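PDB 1VPR: dinoflagellate luciferase from Lingulodinium polyedrum, which catalyses, as the third of three luciferase domains of the whole protein, the oxidation of dinoflagellate luciferin, an open tetrapyrrole, by molecular oxygen with emission of blue light. Local coordinates for residues Lys137-Leu143 against Tyr322-Arg328; His65-Lys70 against Gly203-Arg208; Phe108-Pro114 against Pro146-Pro150; Trp232-Phe238 against Leu249-Leu254. One frame throughout, in Å; residues are numbered along the deposited sequence.

Contact 1: Lys137-Leu143 against Tyr322-Arg328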
# COMPACT_ATOMS: atom_id res chain seq x y z
N LYS A 137 -9.67 19.63 -8.93
CA LYS A 137 -8.24 19.83 -8.86
C LYS A 137 -7.92 19.84 -7.36
O LYS A 137 -8.73 20.32 -6.56
CB LYS A 137 -7.86 21.17 -9.45
CG LYS A 137 -8.19 21.33 -10.91
CD LYS A 137 -7.71 22.67 -11.38
CE LYS A 137 -8.05 22.88 -12.84
NZ LYS A 137 -7.73 24.29 -13.24
N LEU A 138 -6.75 19.33 -6.98
CA LEU A 138 -6.37 19.32 -5.58
C LEU A 138 -6.30 20.80 -5.19
O LEU A 138 -5.75 21.63 -5.93
CB LEU A 138 -5.01 18.63 -5.40
CG LEU A 138 -4.62 18.20 -3.99
CD1 LEU A 138 -5.60 17.17 -3.45
CD2 LEU A 138 -3.21 17.62 -4.02
N PRO A 139 -6.87 21.15 -4.03
CA PRO A 139 -6.87 22.55 -3.58
C PRO A 139 -5.51 23.25 -3.47
O PRO A 139 -5.42 24.45 -3.68
CB PRO A 139 -7.58 22.47 -2.24
CG PRO A 139 -8.55 21.34 -2.45
CD PRO A 139 -7.64 20.31 -3.11
N CYS A 140 -4.45 22.51 -3.14
CA CYS A 140 -3.16 23.16 -2.98
C CYS A 140 -2.36 23.29 -4.26
O CYS A 140 -1.18 23.64 -4.23
CB CYS A 140 -2.33 22.43 -1.91
SG CYS A 140 -2.08 20.66 -2.17
N GLY A 141 -3.01 23.04 -5.40
CA GLY A 141 -2.30 23.14 -6.67
C GLY A 141 -1.59 21.83 -6.95
O GLY A 141 -1.70 20.90 -6.14
N PRO A 142 -0.81 21.74 -8.04
CA PRO A 142 -0.07 20.54 -8.44
C PRO A 142 0.83 20.01 -7.35
O PRO A 142 1.59 20.78 -6.76
CB PRO A 142 0.76 21.01 -9.63
CG PRO A 142 0.04 22.28 -10.10
CD PRO A 142 -0.34 22.90 -8.81
N LEU A 143 0.76 18.72 -7.06
CA LEU A 143 1.66 18.19 -6.05
C LEU A 143 3.05 18.20 -6.66
O LEU A 143 3.21 18.04 -7.88
CB LEU A 143 1.25 16.75 -5.66
CG LEU A 143 -0.03 16.56 -4.80
CD1 LEU A 143 -0.41 15.08 -4.72
CD2 LEU A 143 0.20 17.13 -3.39
N TYR A 322 -5.25 14.14 -13.04
CA TYR A 322 -5.93 15.44 -13.13
C TYR A 322 -6.00 16.10 -11.74
O TYR A 322 -5.58 17.25 -11.56
CB TYR A 322 -7.35 15.28 -13.67
CG TYR A 322 -8.07 16.60 -13.77
CD1 TYR A 322 -7.73 17.53 -14.74
CD2 TYR A 322 -9.03 16.95 -12.82
CE1 TYR A 322 -8.31 18.81 -14.76
CE2 TYR A 322 -9.62 18.22 -12.82
CZ TYR A 322 -9.26 19.14 -13.79
OH TYR A 322 -9.85 20.39 -13.79
N THR A 323 -6.55 15.37 -10.77
CA THR A 323 -6.67 15.88 -9.41
C THR A 323 -5.30 16.17 -8.79
O THR A 323 -5.02 17.30 -8.36
CB THR A 323 -7.41 14.87 -8.50
OG1 THR A 323 -8.76 14.71 -8.97
CG2 THR A 323 -7.44 15.36 -7.04
N ALA A 324 -4.43 15.16 -8.79
CA ALA A 324 -3.12 15.31 -8.19
C ALA A 324 -2.25 16.42 -8.78
O ALA A 324 -1.52 17.08 -8.02
CB ALA A 324 -2.37 13.98 -8.26
N LEU A 325 -2.29 16.63 -10.10
CA LEU A 325 -1.50 17.68 -10.72
C LEU A 325 -2.35 18.95 -10.94
O LEU A 325 -1.92 19.90 -11.58
CB LEU A 325 -0.92 17.19 -12.06
CG LEU A 325 -0.08 15.89 -12.00
CD1 LEU A 325 0.43 15.55 -13.41
CD2 LEU A 325 1.12 16.09 -11.03
N ALA A 326 -3.56 18.96 -10.38
CA ALA A 326 -4.46 20.11 -10.53
C ALA A 326 -4.55 20.56 -11.97
O ALA A 326 -4.48 21.76 -12.26
CB ALA A 326 -3.98 21.29 -9.66
N GLY A 327 -4.66 19.60 -12.88
CA GLY A 327 -4.79 19.93 -14.29
C GLY A 327 -3.55 20.47 -14.98
O GLY A 327 -3.63 20.89 -16.14
N ARG A 328 -2.40 20.44 -14.33
CA ARG A 328 -1.18 20.96 -14.96
C ARG A 328 -0.29 19.91 -15.59
O ARG A 328 0.39 19.16 -14.90
CB ARG A 328 -0.36 21.78 -13.94
CG ARG A 328 0.88 22.43 -14.58
CD ARG A 328 1.77 23.20 -13.61
NE ARG A 328 3.02 23.60 -14.26
CZ ARG A 328 4.05 24.20 -13.64
NH1 ARG A 328 5.14 24.51 -14.33
NH2 ARG A 328 3.97 24.49 -12.35

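Contact 2: His65-Lys70 against Gly203-Arg208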
# COMPACT_ATOMS: atom_id res chain seq x y z
N HIS A 65 -6.30 -8.53 9.33
CA HIS A 65 -5.03 -8.87 8.69
C HIS A 65 -5.08 -10.28 8.10
O HIS A 65 -4.42 -10.56 7.09
CB HIS A 65 -3.89 -8.74 9.70
CG HIS A 65 -3.18 -7.43 9.60
ND1 HIS A 65 -2.51 -7.04 8.45
CD2 HIS A 65 -3.13 -6.36 10.44
CE1 HIS A 65 -2.10 -5.79 8.58
NE2 HIS A 65 -2.46 -5.36 9.77
N GLU A 66 -5.90 -11.14 8.70
CA GLU A 66 -6.05 -12.51 8.23
C GLU A 66 -6.93 -12.64 6.98
O GLU A 66 -7.14 -13.74 6.47
CB GLU A 66 -6.60 -13.38 9.38
N LEU A 67 -7.44 -11.52 6.47
CA LEU A 67 -8.30 -11.57 5.30
C LEU A 67 -7.56 -11.43 3.96
O LEU A 67 -6.69 -10.56 3.82
CB LEU A 67 -9.35 -10.45 5.37
CG LEU A 67 -10.33 -10.41 6.54
CD1 LEU A 67 -11.03 -9.04 6.59
CD2 LEU A 67 -11.36 -11.52 6.38
N GLY A 68 -7.92 -12.29 3.01
CA GLY A 68 -7.40 -12.21 1.65
C GLY A 68 -6.06 -12.69 1.13
O GLY A 68 -5.84 -12.64 -0.09
N GLY A 69 -5.16 -13.17 1.99
CA GLY A 69 -3.86 -13.61 1.50
C GLY A 69 -3.55 -15.09 1.45
O GLY A 69 -2.42 -15.49 1.11
N LYS A 70 -4.55 -15.92 1.73
CA LYS A 70 -4.34 -17.36 1.76
C LYS A 70 -4.57 -18.12 0.46
O LYS A 70 -5.33 -17.69 -0.40
CB LYS A 70 -5.25 -17.99 2.83
CG LYS A 70 -5.13 -17.36 4.19
CD LYS A 70 -5.78 -18.26 5.23
CE LYS A 70 -6.60 -17.48 6.22
NZ LYS A 70 -5.80 -16.44 6.90
N GLY A 203 3.90 -3.67 6.41
CA GLY A 203 3.18 -4.36 5.37
C GLY A 203 1.90 -5.05 5.83
O GLY A 203 1.63 -5.21 7.03
N GLY A 204 1.10 -5.45 4.84
CA GLY A 204 -0.09 -6.21 5.14
C GLY A 204 0.53 -7.59 5.25
O GLY A 204 1.78 -7.71 5.28
N MSE A 205 -0.26 -8.66 5.29
CA MSE A 205 0.37 -9.96 5.42
C MSE A 205 0.69 -10.57 4.05
O MSE A 205 1.41 -11.57 3.96
CB MSE A 205 -0.50 -10.92 6.26
CG MSE A 205 -0.52 -10.60 7.79
SE MSE A 205 1.10 -9.72 8.62
CE MSE A 205 2.24 -11.26 9.00
N TYR A 206 0.22 -9.91 2.99
CA TYR A 206 0.43 -10.40 1.63
C TYR A 206 0.25 -9.32 0.57
O TYR A 206 -0.17 -8.20 0.85
CB TYR A 206 -0.61 -11.46 1.31
CG TYR A 206 -1.99 -10.86 1.10
CD1 TYR A 206 -2.78 -10.49 2.18
CD2 TYR A 206 -2.47 -10.61 -0.18
CE1 TYR A 206 -4.03 -9.87 1.98
CE2 TYR A 206 -3.71 -9.98 -0.38
CZ TYR A 206 -4.48 -9.62 0.70
OH TYR A 206 -5.69 -8.99 0.49
N LEU A 207 0.53 -9.71 -0.66
CA LEU A 207 0.27 -8.89 -1.85
C LEU A 207 -0.02 -9.88 -2.97
O LEU A 207 0.63 -10.92 -3.05
CB LEU A 207 1.46 -8.03 -2.26
CG LEU A 207 1.88 -6.79 -1.47
CD1 LEU A 207 3.17 -6.23 -2.14
CD2 LEU A 207 0.76 -5.72 -1.48
N ARG A 208 -1.01 -9.58 -3.82
CA ARG A 208 -1.32 -10.39 -5.00
C ARG A 208 -1.16 -9.37 -6.12
O ARG A 208 -1.78 -8.31 -6.11
CB ARG A 208 -2.76 -10.90 -4.97
CG ARG A 208 -3.06 -11.90 -3.85
CD ARG A 208 -4.56 -12.31 -3.83
NE ARG A 208 -4.90 -13.17 -2.69
CZ ARG A 208 -4.93 -14.51 -2.70
NH1 ARG A 208 -5.25 -15.17 -1.59
NH2 ARG A 208 -4.65 -15.20 -3.81
O HOH W 1 -2.91 -8.33 5.97
O HOH W 2 -7.20 -8.06 2.58
O HOH W 3 -7.02 -10.37 -2.10
O HOH W 4 -5.17 -17.89 -3.36

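Contact 3: Phe108-Pro114 against Pro146-Pro150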
# COMPACT_ATOMS: atom_id res chain seq x y z
N PHE A 108 16.40 7.21 -5.09
CA PHE A 108 16.55 8.62 -4.71
C PHE A 108 17.94 8.89 -4.12
O PHE A 108 18.09 9.74 -3.25
CB PHE A 108 15.47 9.02 -3.68
CG PHE A 108 14.07 9.12 -4.26
CD1 PHE A 108 13.18 8.06 -4.13
CD2 PHE A 108 13.66 10.27 -4.94
CE1 PHE A 108 11.89 8.14 -4.67
CE2 PHE A 108 12.37 10.36 -5.49
CZ PHE A 108 11.48 9.29 -5.35
N ASN A 109 18.94 8.18 -4.63
CA ASN A 109 20.31 8.31 -4.15
C ASN A 109 20.34 8.02 -2.65
O ASN A 109 20.88 8.79 -1.87
CB ASN A 109 20.84 9.72 -4.43
CG ASN A 109 21.13 9.92 -5.90
OD1 ASN A 109 21.79 9.09 -6.53
ND2 ASN A 109 20.63 11.02 -6.46
N ASN A 110 19.74 6.89 -2.29
CA ASN A 110 19.64 6.45 -0.91
C ASN A 110 18.87 7.46 -0.10
O ASN A 110 19.21 7.76 1.06
CB ASN A 110 21.01 6.25 -0.29
CG ASN A 110 21.74 5.12 -0.91
OD1 ASN A 110 21.25 3.98 -0.92
ND2 ASN A 110 22.92 5.41 -1.46
N PHE A 111 17.81 7.96 -0.73
CA PHE A 111 16.93 8.94 -0.14
C PHE A 111 17.61 10.27 0.21
O PHE A 111 17.03 11.08 0.94
CB PHE A 111 16.26 8.32 1.09
CG PHE A 111 15.44 7.08 0.77
CD1 PHE A 111 15.82 5.84 1.24
CD2 PHE A 111 14.27 7.19 0.03
CE1 PHE A 111 15.03 4.70 0.99
CE2 PHE A 111 13.47 6.05 -0.24
CZ PHE A 111 13.86 4.81 0.25
N GLN A 112 18.80 10.51 -0.34
CA GLN A 112 19.50 11.78 -0.06
C GLN A 112 19.02 12.90 -0.98
O GLN A 112 19.32 14.06 -0.76
CB GLN A 112 21.01 11.60 -0.22
CG GLN A 112 21.60 10.56 0.72
CD GLN A 112 23.08 10.38 0.51
OE1 GLN A 112 23.89 10.90 1.28
NE2 GLN A 112 23.45 9.67 -0.55
N ASP A 113 18.29 12.54 -2.03
CA ASP A 113 17.74 13.53 -2.94
C ASP A 113 16.83 14.43 -2.12
O ASP A 113 16.15 13.97 -1.19
CB ASP A 113 16.94 12.84 -4.05
CG ASP A 113 17.82 12.27 -5.14
OD1 ASP A 113 17.38 11.36 -5.87
OD2 ASP A 113 18.97 12.76 -5.27
N PRO A 114 16.80 15.74 -2.45
CA PRO A 114 15.95 16.70 -1.73
C PRO A 114 14.48 16.27 -1.80
O PRO A 114 13.93 16.08 -2.89
CB PRO A 114 16.20 18.02 -2.47
CG PRO A 114 17.48 17.81 -3.18
CD PRO A 114 17.44 16.38 -3.61
N PRO A 146 8.79 14.33 -6.65
CA PRO A 146 10.03 14.33 -5.87
C PRO A 146 11.30 14.26 -6.71
O PRO A 146 11.47 13.34 -7.50
CB PRO A 146 9.88 13.11 -4.96
CG PRO A 146 9.08 12.16 -5.81
CD PRO A 146 8.03 13.08 -6.43
N ALA A 147 12.18 15.24 -6.53
CA ALA A 147 13.46 15.28 -7.25
C ALA A 147 14.13 13.91 -7.25
O ALA A 147 14.15 13.24 -6.21
CB ALA A 147 14.41 16.31 -6.56
N GLY A 148 14.68 13.50 -8.39
CA GLY A 148 15.36 12.20 -8.45
C GLY A 148 14.47 11.04 -8.86
O GLY A 148 14.94 9.91 -8.99
N LEU A 149 13.18 11.28 -9.07
CA LEU A 149 12.32 10.19 -9.50
C LEU A 149 12.58 9.92 -10.98
O LEU A 149 12.56 10.83 -11.79
CB LEU A 149 10.83 10.55 -9.32
CG LEU A 149 9.83 9.45 -9.70
CD1 LEU A 149 9.92 8.31 -8.70
CD2 LEU A 149 8.41 10.03 -9.74
N PRO A 150 12.85 8.65 -11.34
CA PRO A 150 13.10 8.38 -12.75
C PRO A 150 11.84 8.62 -13.56
O PRO A 150 10.73 8.51 -13.04
CB PRO A 150 13.51 6.91 -12.76
CG PRO A 150 12.81 6.35 -11.52
CD PRO A 150 13.04 7.45 -10.52
O HOH W 5 15.46 7.25 -7.77
O HOH W 6 13.24 13.55 -3.67

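Contact 4: Trp232-Phe238 against Leu249-Leu254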
# COMPACT_ATOMS: atom_id res chain seq x y z
N TRP A 232 -2.84 0.52 -11.52
CA TRP A 232 -2.15 1.76 -11.85
C TRP A 232 -1.17 1.54 -13.00
O TRP A 232 -0.93 0.41 -13.43
CB TRP A 232 -1.42 2.32 -10.61
CG TRP A 232 -0.70 1.32 -9.75
CD1 TRP A 232 -1.09 0.86 -8.52
CD2 TRP A 232 0.51 0.60 -10.07
NE1 TRP A 232 -0.22 -0.09 -8.06
CE2 TRP A 232 0.77 -0.27 -8.99
CE3 TRP A 232 1.39 0.62 -11.17
CZ2 TRP A 232 1.88 -1.14 -8.97
CZ3 TRP A 232 2.49 -0.25 -11.15
CH2 TRP A 232 2.72 -1.11 -10.06
N LYS A 233 -0.61 2.63 -13.51
CA LYS A 233 0.36 2.52 -14.60
C LYS A 233 1.60 3.35 -14.24
O LYS A 233 1.49 4.44 -13.64
CB LYS A 233 -0.24 3.00 -15.93
CG LYS A 233 0.76 2.99 -17.11
CD LYS A 233 0.08 3.39 -18.44
CE LYS A 233 1.10 3.35 -19.58
NZ LYS A 233 0.45 3.29 -20.91
N SER A 234 2.76 2.82 -14.59
CA SER A 234 4.04 3.49 -14.35
C SER A 234 3.93 4.98 -14.69
O SER A 234 3.52 5.34 -15.78
CB SER A 234 5.11 2.83 -15.22
OG SER A 234 6.39 3.40 -15.02
N GLY A 235 4.27 5.84 -13.73
CA GLY A 235 4.26 7.28 -13.95
C GLY A 235 2.92 8.00 -13.77
O GLY A 235 2.86 9.23 -13.94
N HIS A 236 1.87 7.25 -13.42
CA HIS A 236 0.54 7.85 -13.24
C HIS A 236 0.03 7.75 -11.82
O HIS A 236 0.20 6.74 -11.15
CB HIS A 236 -0.45 7.21 -14.23
CG HIS A 236 -0.14 7.51 -15.66
ND1 HIS A 236 -0.64 8.62 -16.31
CD2 HIS A 236 0.64 6.87 -16.57
CE1 HIS A 236 -0.17 8.65 -17.55
NE2 HIS A 236 0.60 7.60 -17.73
N TYR A 237 -0.61 8.82 -11.36
CA TYR A 237 -1.14 8.91 -10.00
C TYR A 237 -2.32 8.00 -9.70
O TYR A 237 -3.07 7.59 -10.59
CB TYR A 237 -1.59 10.35 -9.70
CG TYR A 237 -0.57 11.22 -9.00
CD1 TYR A 237 0.26 12.08 -9.71
CD2 TYR A 237 -0.44 11.18 -7.62
CE1 TYR A 237 1.18 12.88 -9.07
CE2 TYR A 237 0.47 11.98 -6.96
CZ TYR A 237 1.28 12.82 -7.70
OH TYR A 237 2.18 13.60 -7.04
N PHE A 238 -2.46 7.66 -8.43
CA PHE A 238 -3.61 6.92 -8.00
C PHE A 238 -3.85 7.35 -6.57
O PHE A 238 -2.98 7.90 -5.90
CB PHE A 238 -3.47 5.38 -8.19
CG PHE A 238 -2.34 4.75 -7.42
CD1 PHE A 238 -2.60 4.03 -6.26
CD2 PHE A 238 -1.04 4.81 -7.90
CE1 PHE A 238 -1.56 3.36 -5.58
CE2 PHE A 238 -0.00 4.15 -7.25
CZ PHE A 238 -0.27 3.42 -6.08
N LEU A 249 -1.95 10.22 -2.21
CA LEU A 249 -1.96 10.37 -3.67
C LEU A 249 -0.52 9.98 -4.02
O LEU A 249 0.43 10.65 -3.63
CB LEU A 249 -2.27 11.81 -4.08
CG LEU A 249 -3.77 12.14 -4.04
CD1 LEU A 249 -3.96 13.62 -4.27
CD2 LEU A 249 -4.51 11.35 -5.09
N GLY A 250 -0.35 8.88 -4.74
CA GLY A 250 0.99 8.44 -5.05
C GLY A 250 1.16 7.93 -6.45
O GLY A 250 0.20 7.87 -7.21
N VAL A 251 2.38 7.52 -6.77
CA VAL A 251 2.74 7.04 -8.09
C VAL A 251 3.80 5.97 -7.99
O VAL A 251 4.67 6.06 -7.13
CB VAL A 251 3.39 8.21 -8.94
CG1 VAL A 251 4.01 7.63 -10.20
CG2 VAL A 251 2.36 9.28 -9.29
N TRP A 252 3.73 4.96 -8.86
CA TRP A 252 4.77 3.94 -8.93
C TRP A 252 5.34 4.11 -10.33
O TRP A 252 4.59 4.33 -11.30
CB TRP A 252 4.24 2.49 -8.89
CG TRP A 252 3.95 1.95 -7.55
CD1 TRP A 252 2.74 1.57 -7.07
CD2 TRP A 252 4.90 1.67 -6.51
NE1 TRP A 252 2.86 1.08 -5.80
CE2 TRP A 252 4.18 1.12 -5.43
CE3 TRP A 252 6.28 1.85 -6.39
CZ2 TRP A 252 4.80 0.73 -4.24
CZ3 TRP A 252 6.90 1.46 -5.21
CH2 TRP A 252 6.15 0.91 -4.15
N VAL A 253 6.65 4.04 -10.44
CA VAL A 253 7.31 4.10 -11.74
C VAL A 253 8.03 2.75 -11.84
O VAL A 253 8.53 2.23 -10.84
CB VAL A 253 8.36 5.24 -11.82
CG1 VAL A 253 8.98 5.29 -13.25
CG2 VAL A 253 7.66 6.61 -11.48
N LEU A 254 8.06 2.18 -13.03
CA LEU A 254 8.71 0.88 -13.26
C LEU A 254 9.82 1.17 -14.30
O LEU A 254 9.69 0.84 -15.47
CB LEU A 254 7.68 -0.12 -13.81
CG LEU A 254 6.71 -0.83 -12.84
CD1 LEU A 254 6.12 0.12 -11.82
CD2 LEU A 254 5.60 -1.47 -13.66
O HOH W 7 0.52 -0.89 -5.00
O HOH W 8 1.52 4.44 -10.74

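Contact 1: Lys137-Leu143 against Tyr322-Arg328
A Schellman motif ends the short helix 321-324, and the loop Lys137-Leu143 wraps around that helix end. Ala326, with positive phi, is the C-prime residue. Gly327 N bonds to Tyr322 O at 2.8 Å, and Ala326 N bonds to Thr323 O at 3.0 Å. The same residues take part in a type I' turn, Leu325 to Arg328. Two backbone hydrogen bonds join the segments. Leu138 N donates to Thr323 O at 3.0 Å, and Leu143 N donates to Ala324 O at 3.0 Å. Between these two donors the loop makes a type I turn, Leu138 to Gly141. Ala326 points its methyl into the loop, with CB 3.7 Å from Gly141 C and 3.6 Å from Pro142 N. Pro142 CG lies 3.4 Å from Leu325 O and 3.9 Å from Arg328 CB. At the more exposed end, Lys137 CE is 3.2 Å from Tyr322 OH. On the buried side, Leu143 CD1 meets Ala324 CB at 4.2 Å, and Leu138 and Leu143 both reach Leu249 of strand 247-253. The loop thus supplies backbone donors to the last two carbonyls of the helix. All the polar bonding across the segments is backbone to backbone, and the side chains add only packing.

Contact 2: His65-Lys70 against Gly203-Arg208
Gly203 and Gly204 pass beside the His65 ring. His65 CE1 is 4.1 Å from Gly203 O and 4.0 Å from Gly204 CA, which sits at the ring edge. Met205, modelled as selenomethionine, follows. Met205 CG is 4.0 Å from His65 O. Water 1 accepts from Met205 N at 2.8 Å and donates to His65 O at 2.9 Å, and also bonds to His65 ND1 at 2.8 Å. The other ring nitrogen, His65 NE2, bonds to Gln172. Tyr206 opens strand 206-212 of the beta barrel. Here the loop that follows helix 57-65 of the N-terminal helical region packs against the start of this barrel strand. Gly69 CA lies over the Tyr206 ring in a CH-pi contact, 3.5 Å from its centroid. A CB on Gly68 or Gly69 would clash with this tyrosine. Water 2 joins Tyr206 OH (2.7 Å) to Leu67 O (2.8 Å). Arg208 completes the segment. Arg208 NE donates to Gly68 O at 2.8 Å, and Arg208 NH1 donates to Gly68 O at 3.0 Å and to Lys70 O at 2.8 Å. Arg208 NH2 bonds to Pro310 and to water 4, which donates to Lys70 O at 3.0 Å.

Contact 3: Phe108-Pro114 against Pro146-Pro150
Phe108 begins four residues with positive phi and psi, a left-handed helical turn that runs to Phe111. Its ring makes the largest part of the contact. Phe108 CE2 lies 3.7 Å from Pro146 CB, and Phe108 CZ lies 3.8 Å from Leu149 CD1. The carbonyl oxygens of Pro146 and Ala147 sit at the ring edge, with Ala147 O 3.3 Å from Phe108 CD2. Water 5 joins the two backbones, accepting from Phe108 N at 2.8 Å and donating to Gly148 O at 3.0 Å. Asn109 works within its own segment, with Asn109 ND2 bonding to Asp113 OD2 at 2.7 Å. Asp113 turns to the other segment. Asp113 OD1 is 3.4 Å from Gly148 CA, where a CB would clash. Gly148 also has the positive phi of the third position of the type II turn Pro146 to Leu149. Pro114 closes the walk, with Pro114 CD 4.2 Å from Ala147 CB. Water 6 donates to Pro114 O and to Ala147 O, both at 2.7 Å. No direct hydrogen bond crosses the segments. Both lie against the barrel: Phe108 and Leu149 touch Ile261 of strand 259-266, and Arg274 of strand 271-282 makes a cation-pi contact with Phe108.

Contact 4: Trp232-Phe238 against Leu249-Leu254
Four direct hydrogen bonds join these segments. Phe238 N donates to Gly250 O at 2.9 Å, and Gly250 N to Phe238 O at 3.0 Å. This is a hydrogen-bonded antiparallel pair of the hairpin 237-241 and 247-253. Further along, Gly235 N donates to Trp252 O at 2.9 Å, and Leu254 N donates to Ser234 OG at 2.9 Å. Gly235 lies in a type II turn, Lys233 to His236, closed by His236 N to Lys233 O at 2.8 Å. A CB on Gly235 would be jammed against Ser234 O, which calls for glycine. Water 8 accepts from Trp252 N at 2.9 Å, near the carbonyls of Lys233 and His236. Water 7 accepts from Trp232 NE1 and Trp252 NE1, both at 3.2 Å. Around these bonds, Trp232, Phe238 and Trp252 form an aromatic cluster. Trp252 CB lies over the six-membered ring of Trp232, 4.0 Å from its centroid, and Phe238 CZ is 3.7 Å from Trp252 CD1. Leu254 CD1 extends the packing, 3.7 Å from Trp232 CZ3. Tyr237 and Val251 pack on the other face of the sheet, with Val251 CG2 3.5 Å from the Tyr237 ring centroid. Strands 229-233 and 237-241, linked by the turn Lys233-His236, are the outermost strands of the ten-stranded barrel sheet, and the contact lies at their junction. Strand 215-219 flanks Trp232, while strands 259-266 and 271-282 flank Trp252.

In the fold
Contact 4 lies at the two edge strands of the barrel sheet, and contacts 1 and 3 pack against it from outside. Contact 1 reaches it through Ala324 CB, 3.4 Å from Tyr237 CG, and Leu143 CD1, 3.8 Å from Leu249 CB. Contact 3 reaches it through Leu149 CD2, 3.9 Å from Val253 CG2. One loop, 137-150, serves contacts 1 and 3, whose centres are 22 Å apart. Contact 2 lies on the opposite side of the chain centre from contact 4, about 7 Å away at nearest atoms, but reaches the same sheet. It ties the N-terminal helical region to the barrel. Calycins typically bind their ligands inside the barrel, and the luciferin probably binds there too.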